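PDB 1B7G: protein (glyceraldehyde 3-phosphate dehydrogenase) from Sulfolobus solfataricus, which catalyses the phosphorylating oxidation of D-glyceraldehyde 3-phosphate in glycolysis, using NADP or NAD as cofactor with a marked preference for NADP. Local coordinates for residues I21-M26 and E307-I312; S120-Y125 and D323-T328; S78-D83 and A314-M319; P95-L98 and N103-F106. The protein carries 1 engineered substitution. All blocks are in the same frame, centred on the assembly; numbering follows the deposited sequence.

Contact 1 (I21-M26 and E307-I312)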
loop_
_atom_site.group_PDB
_atom_site.type_symbol
_atom_site.label_atom_id
_atom_site.label_comp_id
_atom_site.label_asym_id
_atom_site.label_seq_id
_atom_site.Cartn_x
_atom_site.Cartn_y
_atom_site.Cartn_z
ATOM N N ILE A 21 12.255 -8.945 -14.585
ATOM C CA ILE A 21 12.860 -7.733 -15.086
ATOM C C ILE A 21 14.073 -7.359 -14.263
ATOM O O ILE A 21 15.108 -6.979 -14.845
ATOM C CB ILE A 21 11.874 -6.545 -15.155
ATOM C CG1 ILE A 21 10.752 -6.891 -16.112
ATOM C CG2 ILE A 21 12.615 -5.287 -15.618
ATOM C CD1 ILE A 21 9.626 -5.893 -16.266
ATOM N N LYS A 22 14.052 -7.560 -12.956
ATOM C CA LYS A 22 15.191 -7.220 -12.127
ATOM C C LYS A 22 16.311 -8.245 -12.147
ATOM O O LYS A 22 17.362 -7.964 -11.552
ATOM C CB LYS A 22 14.746 -6.966 -10.676
ATOM C CG LYS A 22 13.762 -5.803 -10.588
ATOM C CD LYS A 22 13.419 -5.559 -9.115
ATOM C CE LYS A 22 12.593 -4.286 -8.962
ATOM N NZ LYS A 22 12.383 -3.997 -7.520
ATOM N N GLN A 23 16.163 -9.402 -12.761
ATOM C CA GLN A 23 17.250 -10.393 -12.715
ATOM C C GLN A 23 18.286 -10.057 -13.805
ATOM O O GLN A 23 17.876 -9.716 -14.916
ATOM C CB GLN A 23 16.685 -11.779 -12.954
ATOM C CG GLN A 23 15.782 -12.330 -11.844
ATOM C CD GLN A 23 16.235 -12.023 -10.452
ATOM O OE1 GLN A 23 17.226 -12.559 -9.940
ATOM N NE2 GLN A 23 15.537 -11.077 -9.788
ATOM N N PRO A 24 19.559 -10.214 -13.519
ATOM C CA PRO A 24 20.612 -9.963 -14.509
ATOM C C PRO A 24 20.668 -11.010 -15.600
ATOM O O PRO A 24 21.190 -10.733 -16.701
ATOM C CB PRO A 24 21.898 -9.989 -13.694
ATOM C CG PRO A 24 21.570 -10.862 -12.529
ATOM C CD PRO A 24 20.116 -10.582 -12.210
ATOM N N ASP A 25 20.185 -12.222 -15.348
ATOM C CA ASP A 25 20.309 -13.319 -16.304
ATOM C C ASP A 25 19.026 -13.740 -16.930
ATOM O O ASP A 25 18.876 -14.831 -17.525
ATOM C CB ASP A 25 20.973 -14.539 -15.603
ATOM C CG ASP A 25 20.159 -14.998 -14.383
ATOM O OD1 ASP A 25 19.403 -14.201 -13.800
ATOM O OD2 ASP A 25 20.302 -16.164 -13.993
ATOM N N MET A 26 17.979 -12.910 -16.779
ATOM C CA MET A 26 16.709 -13.247 -17.384
ATOM C C MET A 26 16.151 -12.058 -18.163
ATOM O O MET A 26 16.392 -10.915 -17.783
ATOM C CB MET A 26 15.703 -13.585 -16.242
ATOM C CG MET A 26 16.131 -14.746 -15.379
ATOM S SD MET A 26 14.793 -15.289 -14.242
ATOM C CE MET A 26 15.687 -16.447 -13.248
ATOM N N GLU A 307 10.775 -17.321 -4.668
ATOM C CA GLU A 307 10.737 -18.737 -4.900
ATOM C C GLU A 307 10.575 -19.076 -6.380
ATOM O O GLU A 307 11.236 -19.978 -6.898
ATOM C CB GLU A 307 9.575 -19.429 -4.110
ATOM C CG GLU A 307 9.628 -19.139 -2.614
ATOM C CD GLU A 307 10.914 -19.565 -1.945
ATOM O OE1 GLU A 307 11.508 -20.541 -2.448
ATOM O OE2 GLU A 307 11.407 -18.914 -0.987
ATOM N N ASN A 308 9.744 -18.319 -7.095
ATOM C CA ASN A 308 9.552 -18.572 -8.522
ATOM C C ASN A 308 10.841 -18.229 -9.301
ATOM O O ASN A 308 11.178 -18.934 -10.271
ATOM C CB ASN A 308 8.363 -17.789 -9.067
ATOM C CG ASN A 308 7.029 -18.482 -8.946
ATOM O OD1 ASN A 308 6.636 -19.259 -9.817
ATOM N ND2 ASN A 308 6.313 -18.218 -7.860
ATOM N N ILE A 309 11.557 -17.194 -8.853
ATOM C CA ILE A 309 12.825 -16.860 -9.517
ATOM C C ILE A 309 13.847 -17.975 -9.348
ATOM O O ILE A 309 14.462 -18.469 -10.326
ATOM C CB ILE A 309 13.373 -15.512 -9.044
ATOM C CG1 ILE A 309 12.412 -14.364 -9.320
ATOM C CG2 ILE A 309 14.728 -15.246 -9.757
ATOM C CD1 ILE A 309 11.878 -14.288 -10.745
ATOM N N ASP A 310 14.004 -18.518 -8.137
ATOM C CA ASP A 310 14.928 -19.642 -7.938
ATOM C C ASP A 310 14.517 -20.879 -8.684
ATOM O O ASP A 310 15.376 -21.645 -9.191
ATOM C CB ASP A 310 15.089 -19.925 -6.443
ATOM C CG ASP A 310 15.746 -18.787 -5.712
ATOM O OD1 ASP A 310 16.671 -18.176 -6.311
ATOM O OD2 ASP A 310 15.378 -18.488 -4.553
ATOM N N ALA A 311 13.205 -21.143 -8.765
ATOM C CA ALA A 311 12.688 -22.293 -9.442
ATOM C C ALA A 311 13.118 -22.239 -10.927
ATOM O O ALA A 311 13.377 -23.297 -11.508
ATOM C CB ALA A 311 11.183 -22.470 -9.335
ATOM N N ILE A 312 13.070 -21.055 -11.523
ATOM C CA ILE A 312 13.526 -20.921 -12.915
ATOM C C ILE A 312 14.976 -21.395 -12.993
ATOM O O ILE A 312 15.328 -22.227 -13.807
ATOM C CB ILE A 312 13.429 -19.468 -13.405
ATOM C CG1 ILE A 312 11.959 -19.095 -13.654
ATOM C CG2 ILE A 312 14.246 -19.272 -14.675
ATOM C CD1 ILE A 312 11.653 -17.607 -13.647
#
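Q23 NE2 is hydrogen-bonded to two groups, the carbonyl oxygen of A19 and the hydroxyl of S331, while OE1 of the same amide takes a bond from NH2 of R313. With both ends of the amide tied, Q23 can present its side to I309, whose CG2 lies 3.6 Å from CD of Q23 and 3.7 Å from OE1 of Q23, the two chains meeting at a slant. The methyl is placed there by the first torsion of I309, which sets CG2 anti to its backbone N. Segment 21-26 connects helix 11-21 to strand 26-32 in the Rossmann-type nucleotide-binding domain, and helix 304-315, from near the end of the sequence, packs back against that domain. M26 makes the larger part of the contact. Extended beyond CG (chi2 -170°), it reaches I312 tip to tip, and CE of M26 comes within 3.5 Å of CG2 of I312, tighter than an ordinary carbon contact. SD of M26 sits 3.9 Å from CD1 of I312, and CE of M26 is also 3.8 Å from CG2 of I309. Replacing M26 by an alanine would probably open a gap beside I312 and leave the I309 methyl supported from the Q23 side alone within this contact. The carboxylate of the preceding D25 forms a salt bridge with R313, which also bonds Q23.

Contact 2 (S120-Y125 and D323-T328)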
loop_
_atom_site.group_PDB
_atom_site.type_symbol
_atom_site.label_atom_id
_atom_site.label_comp_id
_atom_site.label_asym_id
_atom_site.label_seq_id
_atom_site.Cartn_x
_atom_site.Cartn_y
_atom_site.Cartn_z
ATOM N N SER A 120 10.617 -25.398 -2.678
ATOM C CA SER A 120 10.857 -24.262 -1.852
ATOM C C SER A 120 12.376 -24.090 -1.793
ATOM O O SER A 120 12.987 -25.048 -1.322
ATOM C CB SER A 120 10.259 -24.385 -0.440
ATOM O OG SER A 120 10.101 -23.063 0.111
ATOM N N ALA A 121 12.933 -22.957 -2.174
ATOM C CA ALA A 121 14.365 -22.782 -2.324
ATOM C C ALA A 121 15.196 -23.031 -1.096
ATOM O O ALA A 121 16.300 -23.563 -1.194
ATOM C CB ALA A 121 14.746 -21.405 -2.907
ATOM N N LEU A 122 14.748 -22.698 0.099
ATOM C CA LEU A 122 15.469 -22.978 1.315
ATOM C C LEU A 122 15.459 -24.475 1.636
ATOM O O LEU A 122 16.097 -24.816 2.638
ATOM C CB LEU A 122 14.907 -22.192 2.499
ATOM C CG LEU A 122 15.483 -20.800 2.742
ATOM C CD1 LEU A 122 15.191 -19.883 1.564
ATOM C CD2 LEU A 122 14.947 -20.179 4.025
ATOM N N CYS A 123 14.739 -25.335 0.926
ATOM C CA CYS A 123 14.732 -26.727 1.289
ATOM C C CYS A 123 15.233 -27.714 0.228
ATOM O O CYS A 123 15.926 -28.631 0.653
ATOM C CB CYS A 123 13.327 -27.270 1.696
ATOM S SG CYS A 123 12.551 -26.301 3.015
ATOM N N ASN A 124 14.819 -27.638 -1.027
ATOM C CA ASN A 124 15.170 -28.699 -1.964
ATOM C C ASN A 124 15.475 -28.223 -3.369
ATOM O O ASN A 124 15.121 -28.875 -4.367
ATOM C CB ASN A 124 14.014 -29.738 -1.974
ATOM C CG ASN A 124 12.778 -29.168 -2.637
ATOM O OD1 ASN A 124 12.622 -27.937 -2.668
ATOM N ND2 ASN A 124 11.954 -30.022 -3.232
ATOM N N TYR A 125 16.177 -27.108 -3.483
ATOM C CA TYR A 125 16.595 -26.628 -4.815
ATOM C C TYR A 125 17.425 -27.712 -5.530
ATOM O O TYR A 125 17.119 -28.066 -6.663
ATOM C CB TYR A 125 17.426 -25.373 -4.627
ATOM C CG TYR A 125 18.015 -24.738 -5.866
ATOM C CD1 TYR A 125 19.186 -25.233 -6.483
ATOM C CD2 TYR A 125 17.427 -23.625 -6.404
ATOM C CE1 TYR A 125 19.686 -24.591 -7.609
ATOM C CE2 TYR A 125 17.931 -22.968 -7.501
ATOM C CZ TYR A 125 19.089 -23.464 -8.109
ATOM O OH TYR A 125 19.570 -22.789 -9.206
ATOM N N ASP A 323 24.191 -19.656 -5.234
ATOM C CA ASP A 323 24.340 -18.565 -6.205
ATOM C C ASP A 323 22.987 -17.954 -6.584
ATOM O O ASP A 323 22.869 -16.726 -6.706
ATOM C CB ASP A 323 25.017 -19.079 -7.488
ATOM C CG ASP A 323 26.518 -19.257 -7.276
ATOM O OD1 ASP A 323 27.081 -18.704 -6.311
ATOM O OD2 ASP A 323 27.146 -19.972 -8.063
ATOM N N SER A 324 22.013 -18.780 -6.925
ATOM C CA SER A 324 20.683 -18.317 -7.322
ATOM C C SER A 324 20.026 -17.509 -6.190
ATOM O O SER A 324 19.710 -16.326 -6.326
ATOM C CB SER A 324 19.740 -19.462 -7.667
ATOM O OG SER A 324 18.496 -19.007 -8.165
ATOM N N MET A 325 20.032 -18.084 -4.993
ATOM C CA MET A 325 19.378 -17.351 -3.881
ATOM C C MET A 325 20.078 -16.040 -3.617
ATOM O O MET A 325 19.426 -15.033 -3.301
ATOM C CB MET A 325 19.231 -18.241 -2.682
ATOM C CG MET A 325 18.120 -19.316 -2.825
ATOM S SD MET A 325 17.895 -20.096 -1.200
ATOM C CE MET A 325 19.489 -20.839 -0.936
ATOM N N ARG A 326 21.411 -15.967 -3.799
ATOM C CA ARG A 326 22.078 -14.688 -3.561
ATOM C C ARG A 326 21.630 -13.639 -4.567
ATOM O O ARG A 326 21.344 -12.502 -4.167
ATOM C CB ARG A 326 23.597 -14.835 -3.457
ATOM C CG ARG A 326 24.354 -13.539 -3.676
ATOM C CD ARG A 326 25.852 -13.743 -3.888
ATOM N NE ARG A 326 26.342 -14.792 -3.005
ATOM C CZ ARG A 326 26.735 -16.011 -3.363
ATOM N NH1 ARG A 326 26.767 -16.390 -4.635
ATOM N NH2 ARG A 326 27.106 -16.864 -2.402
ATOM N N ILE A 327 21.477 -13.975 -5.840
ATOM C CA ILE A 327 21.070 -12.993 -6.850
ATOM C C ILE A 327 19.602 -12.609 -6.662
ATOM O O ILE A 327 19.230 -11.446 -6.727
ATOM C CB ILE A 327 21.342 -13.501 -8.266
ATOM C CG1 ILE A 327 22.898 -13.533 -8.455
ATOM C CG2 ILE A 327 20.716 -12.656 -9.328
ATOM C CD1 ILE A 327 23.338 -14.483 -9.544
ATOM N N THR A 328 18.775 -13.626 -6.449
ATOM C CA THR A 328 17.349 -13.383 -6.185
ATOM C C THR A 328 17.233 -12.451 -4.989
ATOM O O THR A 328 16.634 -11.396 -5.134
ATOM C CB THR A 328 16.636 -14.686 -5.916
ATOM O OG1 THR A 328 16.763 -15.502 -7.097
ATOM C CG2 THR A 328 15.136 -14.459 -5.619
#
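M325 sends its side chain from helix 321-331 toward the first turn of helix 121-128. From CB, which points at the other segment, the chain continues to CG, 4.0 Å from the methyl CB of A121. OD2 of D310, on helix 304-315, also touches CG of M325. SD is the main point of touch: it stands 3.8 Å from CB of A121 and 3.9 Å from CD1 of L122, whose side chain meets the methionine at a slant. A bend at chi3 (-63°) then turns CE aside from this pair. The contact joins helix 321-331, which follows helix 304-315, to helix 121-128, next to the edge strand 118-119 of the Rossmann-type sheet. The two short helical segments run nearly antiparallel, at 153°, with their axes 11.4 Å apart; the long M325 and Y125 span that distance to reach A121 and S324. Helix 121-128 is further tied to helix 139-152 by the C123–C149 disulfide. At the other end of the interface the Y125 ring approaches S324, with OH of Y125 3.7 Å from CB of S324. This is packing, since each hydroxyl is satisfied by another group: Y125 OH is hydrogen-bonded to the carbonyl of M319, and S324 OG to OD1 of D310.

Contact 3 (S78-D83 and A314-M319)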
loop_
_atom_site.group_PDB
_atom_site.type_symbol
_atom_site.label_atom_id
_atom_site.label_comp_id
_atom_site.label_asym_id
_atom_site.label_seq_id
_atom_site.Cartn_x
_atom_site.Cartn_y
_atom_site.Cartn_z
ATOM N N SER A 78 9.293 -18.296 -25.375
ATOM C CA SER A 78 10.113 -18.342 -24.157
ATOM C C SER A 78 10.967 -19.587 -24.146
ATOM O O SER A 78 10.785 -20.510 -24.961
ATOM C CB SER A 78 9.135 -18.336 -22.951
ATOM O OG SER A 78 8.348 -19.524 -23.015
ATOM N N ASP A 79 11.973 -19.607 -23.310
ATOM C CA ASP A 79 12.749 -20.742 -22.907
ATOM C C ASP A 79 12.053 -21.442 -21.703
ATOM O O ASP A 79 12.402 -22.588 -21.404
ATOM C CB ASP A 79 14.117 -20.269 -22.411
ATOM C CG ASP A 79 14.926 -19.629 -23.544
ATOM O OD1 ASP A 79 14.835 -20.128 -24.687
ATOM O OD2 ASP A 79 15.635 -18.644 -23.288
ATOM N N ILE A 80 11.189 -20.741 -20.969
ATOM C CA ILE A 80 10.512 -21.319 -19.781
ATOM C C ILE A 80 9.319 -20.456 -19.381
ATOM O O ILE A 80 9.336 -19.222 -19.499
ATOM C CB ILE A 80 11.452 -21.428 -18.576
ATOM C CG1 ILE A 80 10.787 -22.051 -17.324
ATOM C CG2 ILE A 80 11.957 -20.028 -18.192
ATOM C CD1 ILE A 80 11.841 -22.549 -16.303
ATOM N N VAL A 81 8.227 -21.098 -18.930
ATOM C CA VAL A 81 7.041 -20.333 -18.580
ATOM C C VAL A 81 6.787 -20.360 -17.053
ATOM O O VAL A 81 6.931 -21.452 -16.483
ATOM C CB VAL A 81 5.790 -20.927 -19.245
ATOM C CG1 VAL A 81 4.562 -20.062 -18.949
ATOM C CG2 VAL A 81 5.968 -21.088 -20.756
ATOM N N VAL A 82 6.517 -19.221 -16.458
ATOM C CA VAL A 82 6.057 -19.108 -15.078
ATOM C C VAL A 82 4.507 -19.038 -15.122
ATOM O O VAL A 82 3.907 -18.058 -15.565
ATOM C CB VAL A 82 6.543 -17.927 -14.254
ATOM C CG1 VAL A 82 6.006 -18.024 -12.808
ATOM C CG2 VAL A 82 8.071 -17.883 -14.166
ATOM N N ASP A 83 3.880 -20.149 -14.760
ATOM C CA ASP A 83 2.417 -20.220 -14.806
ATOM C C ASP A 83 1.858 -19.720 -13.475
ATOM O O ASP A 83 2.144 -20.322 -12.439
ATOM C CB ASP A 83 1.954 -21.641 -15.110
ATOM C CG ASP A 83 0.450 -21.783 -15.237
ATOM O OD1 ASP A 83 -0.314 -21.307 -14.369
ATOM O OD2 ASP A 83 0.008 -22.424 -16.215
ATOM N N ALA A 314 16.660 -23.429 -10.955
ATOM C CA ALA A 314 16.777 -24.851 -10.753
ATOM C C ALA A 314 16.401 -25.658 -11.997
ATOM O O ALA A 314 17.139 -26.503 -12.497
ATOM C CB ALA A 314 15.893 -25.328 -9.600
ATOM N N SER A 315 15.205 -25.419 -12.509
ATOM C CA SER A 315 14.697 -26.092 -13.677
ATOM C C SER A 315 15.694 -26.016 -14.854
ATOM O O SER A 315 15.912 -27.016 -15.528
ATOM C CB SER A 315 13.411 -25.413 -14.130
ATOM O OG SER A 315 12.723 -26.066 -15.148
ATOM N N MET A 316 16.240 -24.822 -15.085
ATOM C CA MET A 316 17.130 -24.606 -16.234
ATOM C C MET A 316 18.584 -24.857 -15.888
ATOM O O MET A 316 19.455 -24.577 -16.708
ATOM C CB MET A 316 17.002 -23.174 -16.735
ATOM C CG MET A 316 15.609 -22.724 -17.100
ATOM S SD MET A 316 14.934 -23.625 -18.507
ATOM C CE MET A 316 15.938 -22.905 -19.817
ATOM N N LYS A 317 18.872 -25.332 -14.692
ATOM C CA LYS A 317 20.218 -25.673 -14.250
ATOM C C LYS A 317 21.178 -24.515 -14.493
ATOM O O LYS A 317 22.295 -24.694 -14.998
ATOM C CB LYS A 317 20.656 -26.935 -15.011
ATOM C CG LYS A 317 19.680 -28.098 -14.884
ATOM C CD LYS A 317 20.017 -29.251 -15.827
ATOM C CE LYS A 317 19.630 -28.947 -17.270
ATOM N NZ LYS A 317 19.968 -30.106 -18.168
ATOM N N LEU A 318 20.789 -23.305 -14.087
ATOM C CA LEU A 318 21.613 -22.129 -14.362
ATOM C C LEU A 318 22.773 -21.937 -13.429
ATOM O O LEU A 318 23.795 -21.379 -13.855
ATOM C CB LEU A 318 20.755 -20.856 -14.370
ATOM C CG LEU A 318 19.624 -20.804 -15.377
ATOM C CD1 LEU A 318 18.870 -19.482 -15.285
ATOM C CD2 LEU A 318 20.122 -21.006 -16.818
ATOM N N MET A 319 22.658 -22.375 -12.175
ATOM C CA MET A 319 23.668 -22.136 -11.163
ATOM C C MET A 319 23.297 -22.826 -9.841
ATOM O O MET A 319 22.262 -23.487 -9.767
ATOM C CB MET A 319 23.823 -20.635 -10.893
ATOM C CG MET A 319 22.521 -20.010 -10.344
ATOM S SD MET A 319 22.734 -18.231 -10.163
ATOM C CE MET A 319 22.609 -17.688 -11.851
#
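I80 and M316 owe their meeting to contrasting torsions. In I80, CG1 stands opposite the backbone N (chi1 -179°), and the extended chain carries CD1 out toward the end of helix 304-315; in M316, bends at chi2 (-65°) and chi3 (-72°) fold the thioether back over the isoleucine. The two chains thus lie side by side, pointing opposite ways. Here the central parallel sheet of the Rossmann-type domain, in which strand 80-83 lies between strands 2-7 and 103-106, receives the C-terminal end of a helix supplied from far along the sequence. That end is a Schellman motif: K317, with positive phi, is its C-prime residue, K317 N bonds to A314 O at 3.0 Å, and L318 N turns back to the carbonyl of R313. M316 is the first residue to leave helical geometry, so its side chain is launched from the very place where the helix stops. CD1 of I80 lies 3.9 Å from CG of M316, and SD of M316 is at the same 3.9 Å from CD1 of I80. Beyond the sulfur, CE of M316 passes on to D79, where it is 3.9 Å from the carbonyl O of D79 and 4.1 Å from CB of D79. The carboxylate of D79 is engaged on strand 2-7, its OD2 accepting from N3 N, and D79 meets the methionine through CB and its backbone O. The same CD1 of I80 also lies 3.8 Å from OG of S315, the hydroxyl that is hydrogen-bonded to the carbonyl oxygen of K131.

Contact 4 (P95-L98 and N103-F106)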
loop_
_atom_site.group_PDB
_atom_site.type_symbol
_atom_site.label_atom_id
_atom_site.label_comp_id
_atom_site.label_asym_id
_atom_site.label_seq_id
_atom_site.Cartn_x
_atom_site.Cartn_y
_atom_site.Cartn_z
ATOM N N PRO A 95 -0.537 -29.762 -20.662
ATOM C CA PRO A 95 -0.393 -30.432 -21.948
ATOM C C PRO A 95 0.115 -29.508 -23.049
ATOM O O PRO A 95 0.908 -29.939 -23.903
ATOM C CB PRO A 95 -1.777 -30.966 -22.259
ATOM C CG PRO A 95 -2.720 -30.227 -21.376
ATOM C CD PRO A 95 -1.937 -29.843 -20.149
ATOM N N ILE A 96 -0.273 -28.241 -23.068
ATOM C CA ILE A 96 0.238 -27.285 -24.062
ATOM C C ILE A 96 1.721 -27.033 -23.913
ATOM O O ILE A 96 2.510 -27.151 -24.870
ATOM C CB ILE A 96 -0.596 -25.995 -24.002
ATOM C CG1 ILE A 96 -2.044 -26.335 -24.379
ATOM C CG2 ILE A 96 -0.051 -24.926 -24.928
ATOM C CD1 ILE A 96 -3.089 -25.362 -23.935
ATOM N N TYR A 97 2.219 -26.809 -22.688
ATOM C CA TYR A 97 3.665 -26.663 -22.498
ATOM C C TYR A 97 4.415 -27.930 -22.926
ATOM O O TYR A 97 5.548 -27.882 -23.412
ATOM C CB TYR A 97 4.025 -26.316 -21.067
ATOM C CG TYR A 97 3.284 -25.174 -20.416
ATOM C CD1 TYR A 97 2.957 -24.014 -21.096
ATOM C CD2 TYR A 97 2.933 -25.267 -19.068
ATOM C CE1 TYR A 97 2.295 -22.968 -20.478
ATOM C CE2 TYR A 97 2.284 -24.217 -18.432
ATOM C CZ TYR A 97 1.957 -23.078 -19.132
ATOM O OH TYR A 97 1.275 -22.055 -18.524
ATOM N N LEU A 98 3.830 -29.109 -22.700
ATOM C CA LEU A 98 4.503 -30.344 -23.079
ATOM C C LEU A 98 4.622 -30.493 -24.601
ATOM O O LEU A 98 5.655 -30.955 -25.115
ATOM C CB LEU A 98 3.740 -31.569 -22.564
ATOM C CG LEU A 98 4.047 -31.981 -21.127
ATOM C CD1 LEU A 98 2.949 -32.906 -20.614
ATOM C CD2 LEU A 98 5.425 -32.602 -21.044
ATOM N N ASN A 103 9.714 -25.870 -20.568
ATOM C CA ASN A 103 9.748 -26.075 -19.129
ATOM C C ASN A 103 8.743 -25.098 -18.482
ATOM O O ASN A 103 8.447 -24.068 -19.094
ATOM C CB ASN A 103 11.133 -25.805 -18.559
ATOM C CG ASN A 103 12.163 -26.885 -18.808
ATOM O OD1 ASN A 103 11.930 -27.826 -19.561
ATOM N ND2 ASN A 103 13.321 -26.798 -18.161
ATOM N N ALA A 104 8.203 -25.478 -17.309
ATOM C CA ALA A 104 7.237 -24.595 -16.653
ATOM C C ALA A 104 7.246 -24.671 -15.117
ATOM O O ALA A 104 7.479 -25.723 -14.540
ATOM C CB ALA A 104 5.851 -24.835 -17.160
ATOM N N ILE A 105 6.973 -23.520 -14.505
ATOM C CA ILE A 105 6.902 -23.397 -13.045
ATOM C C ILE A 105 5.429 -23.188 -12.658
ATOM O O ILE A 105 4.816 -22.244 -13.210
ATOM C CB ILE A 105 7.672 -22.177 -12.526
ATOM C CG1 ILE A 105 9.091 -22.024 -13.110
ATOM C CG2 ILE A 105 7.754 -22.216 -11.002
ATOM C CD1 ILE A 105 9.995 -23.201 -12.849
ATOM N N PHE A 106 4.883 -24.020 -11.764
ATOM C CA PHE A 106 3.454 -23.803 -11.429
ATOM C C PHE A 106 3.279 -23.318 -9.997
ATOM O O PHE A 106 4.211 -23.384 -9.196
ATOM C CB PHE A 106 2.598 -25.014 -11.686
ATOM C CG PHE A 106 2.524 -25.615 -13.047
ATOM C CD1 PHE A 106 3.484 -26.545 -13.453
ATOM C CD2 PHE A 106 1.511 -25.319 -13.925
ATOM C CE1 PHE A 106 3.401 -27.137 -14.687
ATOM C CE2 PHE A 106 1.441 -25.873 -15.178
ATOM C CZ PHE A 106 2.388 -26.814 -15.545
#
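The Y97 ring receives F106 at its edge: CE2 of F106 lies close to the plane of the tyrosine ring, 3.7 Å from CE2 of Y97. The two planes are inclined at 46° and the centroids are 5.9 Å apart, an oblique pairing. The two chains run by one another in opposing senses, and CZ of F106 sits 3.9 Å from CD2 of Y97. The same two ring carbons also meet A104: its CB approaches obliquely, 3.5 Å from CD2 of Y97 and 3.8 Å from CE2 of Y97. The chi1 of -50° places CG of Y97 opposite its own carbonyl carbon and directs the ring from the helix down onto the strand, where A104 turns its methyl to meet it. V81 and Y133, on the flanking strands of the sheet, also touch the Y97 side chain. The phenol end has a separate role, because OH of Y97 is hydrogen-bonded to OD2 of D83 and to ND2 of N7, polar groups near the ends of two neighbouring strands. A phenylalanine in place of Y97 would probably leave D83 and N7 without the hydroxyl that they share. F106 itself ends its strand, and its side chain is about 8 Å from that of G109, which probably contributes to the NAD site. Helix 89-99 lying on strand 103-106, with strand 80-83 beside it, makes the beta-alpha-beta crossover unit that is the hallmark of the Rossmann fold.

Overall arrangement
Contacts 1 and 3 share helix 304-315, with centres about 9 Å apart, so one late helix is fixed both to the loop before strand 26-32 and to strand 80-83. Contact 2 lies about 10 Å from contact 1, centre to centre, and brings in the next helix, 321-331; D310 joins the two through S324 and T328. Contact 4, its centre about 11 Å from that of contact 3, lies in the same parallel sheet, where strands 80-83 and 103-106 are neighbours, but is about 21 Å from the centre of contact 2. Along the chain, contacts 1, 2 and 3 interleave, while contact 4 closes locally inside the loops of contacts 1 and 3. The C-terminal region thereby returns to the N-terminal nucleotide-binding domain and becomes part of its packing.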